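Local coordinates for nucleotidyl transferase AbiEii/AbiGii toxin family protein (Mycobacterium tuberculosis, PDB 6Y56), which probably acts as a toxin of a toxin-antitoxin system, transferring nucleotides as a member of the AbiEii nucleotidyltransferase family, at residues R15-A21 and G241-R245; V47-S53 and L158-A162. All coordinates share one frame. Residues are numbered along the deposited sequence.

Contact 1 (R15-A21 and G241-R245); sequences RAEAYDA and GVLTR
Arg-15 lays one face of its guanidinium over CB of Arg-245, while its CG lies 3.6 Å from Arg-245 NH2; the two like charges come close, NE to NE 4.3 Å. Rotamers m at chi1, t at chi2 and p at chi3 carry the guanidinium of Arg-15 round to the C-terminal end of the short helix 240-243. There NH2 donates to Gly-241 O at 2.5 Å, and NH1 makes a weak hydrogen bond to Val-242 O at 3.3 Å. Glu-17 offsets the charge, its OE2 3.5 Å from Arg-15 NH2 in a salt bridge. Ala-18 N donates to Arg-15 O at 3.0 Å and Tyr-19 N to Ala-16 O at 3.2 Å as the chain enters helix 19-38. Ala-18 and Val-242 are in register, CA to CA 5.3 Å. Further along the segments, Ala-21 CB packs 4.0 Å from Leu-243 CD2 and 4.3 Å from Val-242 CG1. Where Thr-244 leaves helical geometry (phi/psi -157/162), Arg-15 thus ties helix 240-243 to helix 19-38.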
loop_
_atom_site.group_PDB
_atom_site.type_symbol
_atom_site.label_atom_id
_atom_site.label_comp_id
_atom_site.label_asym_id
_atom_site.label_seq_id
_atom_site.Cartn_x
_atom_site.Cartn_y
_atom_site.Cartn_z
ATOM N N ARG A 15 -14.282 18.946 3.192
ATOM C CA ARG A 15 -13.849 19.236 1.825
ATOM C C ARG A 15 -14.767 18.524 0.836
ATOM O O ARG A 15 -14.771 17.289 0.757
ATOM C CB ARG A 15 -12.404 18.789 1.620
ATOM C CG ARG A 15 -11.417 19.312 2.649
ATOM C CD ARG A 15 -10.053 18.658 2.462
ATOM N NE ARG A 15 -9.642 18.684 1.062
ATOM C CZ ARG A 15 -8.964 17.712 0.452
ATOM N NH1 ARG A 15 -8.602 16.619 1.111
ATOM N NH2 ARG A 15 -8.651 17.837 -0.827
ATOM N N ALA A 16 -15.521 19.301 0.056
ATOM C CA ALA A 16 -16.454 18.711 -0.903
ATOM C C ALA A 16 -15.733 17.820 -1.905
ATOM O O ALA A 16 -16.253 16.768 -2.300
ATOM C CB ALA A 16 -17.224 19.815 -1.630
ATOM N N GLU A 17 -14.530 18.215 -2.316
ATOM C CA GLU A 17 -13.792 17.456 -3.317
ATOM C C GLU A 17 -13.313 16.115 -2.787
ATOM O O GLU A 17 -12.989 15.234 -3.587
ATOM C CB GLU A 17 -12.593 18.259 -3.816
ATOM C CG GLU A 17 -11.562 18.586 -2.748
ATOM C CD GLU A 17 -11.715 19.992 -2.189
ATOM O OE1 GLU A 17 -12.858 20.515 -2.159
ATOM O OE2 GLU A 17 -10.686 20.572 -1.776
ATOM N N ALA A 18 -13.259 15.944 -1.470
ATOM C CA ALA A 18 -12.802 14.701 -0.854
ATOM C C ALA A 18 -13.944 13.820 -0.374
ATOM O O ALA A 18 -13.685 12.772 0.237
ATOM C CB ALA A 18 -11.856 14.990 0.313
ATOM N N TYR A 19 -15.195 14.212 -0.614
ATOM C CA TYR A 19 -16.313 13.417 -0.120
ATOM C C TYR A 19 -16.274 11.998 -0.677
ATOM O O TYR A 19 -16.495 11.027 0.062
ATOM C CB TYR A 19 -17.641 14.087 -0.484
ATOM C CG TYR A 19 -18.836 13.311 -0.000
ATOM C CD1 TYR A 19 -19.343 13.522 1.268
ATOM C CD2 TYR A 19 -19.443 12.345 -0.802
ATOM C CE1 TYR A 19 -20.427 12.809 1.730
ATOM C CE2 TYR A 19 -20.525 11.621 -0.349
ATOM C CZ TYR A 19 -21.015 11.860 0.921
ATOM O OH TYR A 19 -22.098 11.150 1.396
ATOM N N ASP A 20 -16.012 11.859 -1.980
ATOM C CA ASP A 20 -16.006 10.531 -2.584
ATOM C C ASP A 20 -14.878 9.677 -2.019
ATOM O O ASP A 20 -15.068 8.479 -1.775
ATOM C CB ASP A 20 -15.897 10.640 -4.106
ATOM C CG ASP A 20 -17.249 10.848 -4.788
ATOM O OD1 ASP A 20 -18.266 11.016 -4.094
ATOM O OD2 ASP A 20 -17.283 10.819 -6.035
ATOM N N ALA A 21 -13.698 10.269 -1.812
ATOM C CA ALA A 21 -12.605 9.528 -1.188
ATOM C C ALA A 21 -12.963 9.098 0.228
ATOM O O ALA A 21 -12.610 7.992 0.657
ATOM C CB ALA A 21 -11.333 10.372 -1.173
ATOM N N GLY A 241 -4.263 15.724 -4.459
ATOM C CA GLY A 241 -4.974 16.827 -3.834
ATOM C C GLY A 241 -6.369 16.475 -3.378
ATOM O O GLY A 241 -6.905 17.142 -2.488
ATOM N N VAL A 242 -6.974 15.446 -3.972
ATOM C CA VAL A 242 -8.239 14.932 -3.461
ATOM C C VAL A 242 -8.019 14.207 -2.141
ATOM O O VAL A 242 -8.821 14.318 -1.208
ATOM C CB VAL A 242 -8.891 14.020 -4.518
ATOM C CG1 VAL A 242 -10.146 13.368 -3.975
ATOM C CG2 VAL A 242 -9.189 14.804 -5.795
ATOM N N LEU A 243 -6.911 13.485 -2.029
ATOM C CA LEU A 243 -6.693 12.564 -0.926
ATOM C C LEU A 243 -6.127 13.225 0.319
ATOM O O LEU A 243 -6.241 12.656 1.408
ATOM C CB LEU A 243 -5.740 11.448 -1.372
ATOM C CG LEU A 243 -6.204 10.732 -2.648
ATOM C CD1 LEU A 243 -5.155 9.721 -3.083
ATOM C CD2 LEU A 243 -7.559 10.056 -2.453
ATOM N N THR A 244 -5.515 14.400 0.188
ATOM C CA THR A 244 -4.931 15.073 1.339
ATOM C C THR A 244 -4.841 16.560 1.040
ATOM O O THR A 244 -4.898 16.986 -0.112
ATOM C CB THR A 244 -3.541 14.515 1.676
ATOM O OG1 THR A 244 -3.079 15.088 2.905
ATOM C CG2 THR A 244 -2.541 14.831 0.572
ATOM N N ARG A 245 -4.680 17.338 2.110
ATOM C CA ARG A 245 -4.517 18.779 2.017
ATOM C C ARG A 245 -3.633 19.145 3.199
ATOM O O ARG A 245 -3.888 18.665 4.311
ATOM C CB ARG A 245 -5.889 19.434 2.165
ATOM C CG ARG A 245 -5.872 20.936 2.369
ATOM C CD ARG A 245 -7.274 21.473 2.637
ATOM N NE ARG A 245 -7.738 21.163 3.989
ATOM C CZ ARG A 245 -8.905 21.561 4.491
ATOM N NH1 ARG A 245 -9.248 21.238 5.731
ATOM N NH2 ARG A 245 -9.737 22.274 3.752
#

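Contact 2 (V47-S53 and L158-A162)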
loop_
_atom_site.group_PDB
_atom_site.type_symbol
_atom_site.label_atom_id
_atom_site.label_comp_id
_atom_site.label_asym_id
_atom_site.label_seq_id
_atom_site.Cartn_x
_atom_site.Cartn_y
_atom_site.Cartn_z
ATOM N N VAL A 47 -1.936 -11.172 3.492
ATOM C CA VAL A 47 -1.456 -10.099 4.356
ATOM C C VAL A 47 -1.845 -8.772 3.715
ATOM O O VAL A 47 -1.630 -8.575 2.516
ATOM C CB VAL A 47 0.072 -10.184 4.573
ATOM C CG1 VAL A 47 0.556 -9.017 5.409
ATOM C CG2 VAL A 47 0.424 -11.487 5.273
ATOM N N PHE A 48 -2.408 -7.865 4.513
ATOM C CA PHE A 48 -2.792 -6.531 4.059
ATOM C C PHE A 48 -1.542 -5.658 3.983
ATOM O O PHE A 48 -0.744 -5.618 4.924
ATOM C CB PHE A 48 -3.785 -6.005 5.100
ATOM C CG PHE A 48 -4.453 -4.693 4.768
ATOM C CD1 PHE A 48 -4.683 -4.278 3.463
ATOM C CD2 PHE A 48 -4.900 -3.887 5.814
ATOM C CE1 PHE A 48 -5.322 -3.066 3.197
ATOM C CE2 PHE A 48 -5.543 -2.691 5.556
ATOM C CZ PHE A 48 -5.754 -2.282 4.254
ATOM N N LYS A 49 -1.354 -4.953 2.872
ATOM C CA LYS A 49 -0.121 -4.172 2.697
ATOM C C LYS A 49 -0.416 -2.868 1.956
ATOM O O LYS A 49 -1.564 -2.448 1.823
ATOM C CB LYS A 49 0.973 -5.007 2.016
ATOM C CG LYS A 49 0.672 -5.398 0.581
ATOM C CD LYS A 49 1.829 -6.238 0.029
ATOM C CE LYS A 49 1.692 -6.478 -1.452
ATOM N NZ LYS A 49 2.604 -5.555 -2.165
ATOM N N GLY A 50 0.649 -2.191 1.530
ATOM C CA GLY A 50 0.515 -0.995 0.726
ATOM C C GLY A 50 0.082 0.231 1.508
ATOM O O GLY A 50 -0.098 0.228 2.727
ATOM N N GLY A 51 -0.112 1.312 0.750
ATOM C CA GLY A 51 -0.447 2.594 1.351
ATOM C C GLY A 51 -1.750 2.584 2.122
ATOM O O GLY A 51 -1.906 3.335 3.079
ATOM N N THR A 52 -2.701 1.742 1.730
ATOM C CA THR A 52 -3.951 1.730 2.473
ATOM C C THR A 52 -3.814 1.017 3.809
ATOM O O THR A 52 -4.487 1.399 4.770
ATOM C CB THR A 52 -5.080 1.170 1.614
ATOM O OG1 THR A 52 -5.072 1.888 0.373
ATOM C CG2 THR A 52 -6.451 1.349 2.293
ATOM N N SER A 53 -2.928 0.019 3.907
ATOM C CA SER A 53 -2.660 -0.550 5.221
ATOM C C SER A 53 -2.012 0.486 6.125
ATOM O O SER A 53 -2.295 0.537 7.328
ATOM C CB SER A 53 -1.824 -1.829 5.118
ATOM O OG SER A 53 -0.462 -1.572 4.818
ATOM N N LEU A 158 -5.973 -7.186 11.758
ATOM C CA LEU A 158 -5.539 -7.814 10.517
ATOM C C LEU A 158 -4.023 -7.924 10.502
ATOM O O LEU A 158 -3.334 -7.018 10.982
ATOM C CB LEU A 158 -5.964 -6.961 9.310
ATOM C CG LEU A 158 -7.469 -6.878 9.045
ATOM C CD1 LEU A 158 -7.705 -5.913 7.903
ATOM C CD2 LEU A 158 -8.014 -8.249 8.717
ATOM N N PRO A 159 -3.477 -9.001 9.944
ATOM C CA PRO A 159 -2.032 -9.053 9.691
ATOM C C PRO A 159 -1.666 -8.063 8.602
ATOM O O PRO A 159 -2.226 -8.082 7.504
ATOM C CB PRO A 159 -1.786 -10.496 9.242
ATOM C CG PRO A 159 -3.093 -11.012 8.867
ATOM C CD PRO A 159 -4.168 -10.236 9.560
ATOM N N VAL A 160 -0.711 -7.204 8.918
ATOM C CA VAL A 160 -0.275 -6.121 8.047
ATOM C C VAL A 160 1.220 -6.273 7.792
ATOM O O VAL A 160 1.972 -6.757 8.647
ATOM C CB VAL A 160 -0.613 -4.757 8.701
ATOM C CG1 VAL A 160 0.043 -3.573 7.973
ATOM C CG2 VAL A 160 -2.133 -4.561 8.774
ATOM N N VAL A 161 1.660 -5.836 6.606
ATOM C CA VAL A 161 3.079 -5.851 6.273
ATOM C C VAL A 161 3.888 -5.135 7.350
ATOM O O VAL A 161 3.496 -4.083 7.867
ATOM C CB VAL A 161 3.261 -5.216 4.878
ATOM C CG1 VAL A 161 2.798 -3.748 4.860
ATOM C CG2 VAL A 161 4.705 -5.323 4.395
ATOM N N ALA A 162 5.041 -5.712 7.683
ATOM C CA ALA A 162 5.928 -5.063 8.634
ATOM C C ALA A 162 6.332 -3.699 8.105
ATOM O O ALA A 162 6.484 -3.498 6.893
ATOM C CB ALA A 162 7.180 -5.911 8.843
#
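Two backbone hydrogen bonds carry this contact, and both use Phe-48. Its N donates to Pro-159 O at 3.0 Å and its O accepts from Val-161 N at 2.9 Å, so Phe-48 straddles Val-160 in the pattern of a single parallel-type bridge, CA to CA 4.7 Å. The Phe-48 carbonyl also receives a CA-H...O contact from Val-160 CA, at 3.2 Å. Because the strand segments cross at 56°, the pairing goes no further. Neighbouring backbone groups find partners elsewhere: Val-47 and Lys-49 bond to Ser-72 and Asp-70 of strand 68-72, Leu-158 and Val-160 to Leu-140 and Glu-138 of strand 138-141. Val-161 O accepts from Arg-58. Ser-53 OG turns back on its own segment, donating to Gly-50 O at 2.8 Å, and Lys-49 NZ leads away to a salt bridge with Glu-169. Apolar contacts add to this: Phe-48 CD2 lies 4.0 Å from Leu-158 CD1 and 4.1 Å from Val-160 CG2, and Lys-49 CB 3.6 Å from Val-161 CG1. With the polar groups of Phe-48 paired in a buried setting, the bridge ties the edge of the six-stranded sheet to the two-stranded one.

In the fold
Contact 2 is nested along the chain within the loop closed by contact 1, and the two centres lie 23 Å apart, with nearest atoms about 9 Å from each other. Helix 19-38 spans the gap: it starts within contact 1, and farther along Gln-28 touches Thr-52 and Leu-32 packs on Phe-48 and Leu-158. The chain at Phe-65 to Asp-68 forms a second route, since Phe-65 bonds Leu-243 while Ser-66 and Asp-68 bond Thr-52. Gly-50 to Ser-53 of contact 2, together with Asp-68 and Asp-70, resemble the GG...DxD signature of nucleotidyltransferases, so contact 2 probably borders the catalytic centre and contact 1 is more peripheral.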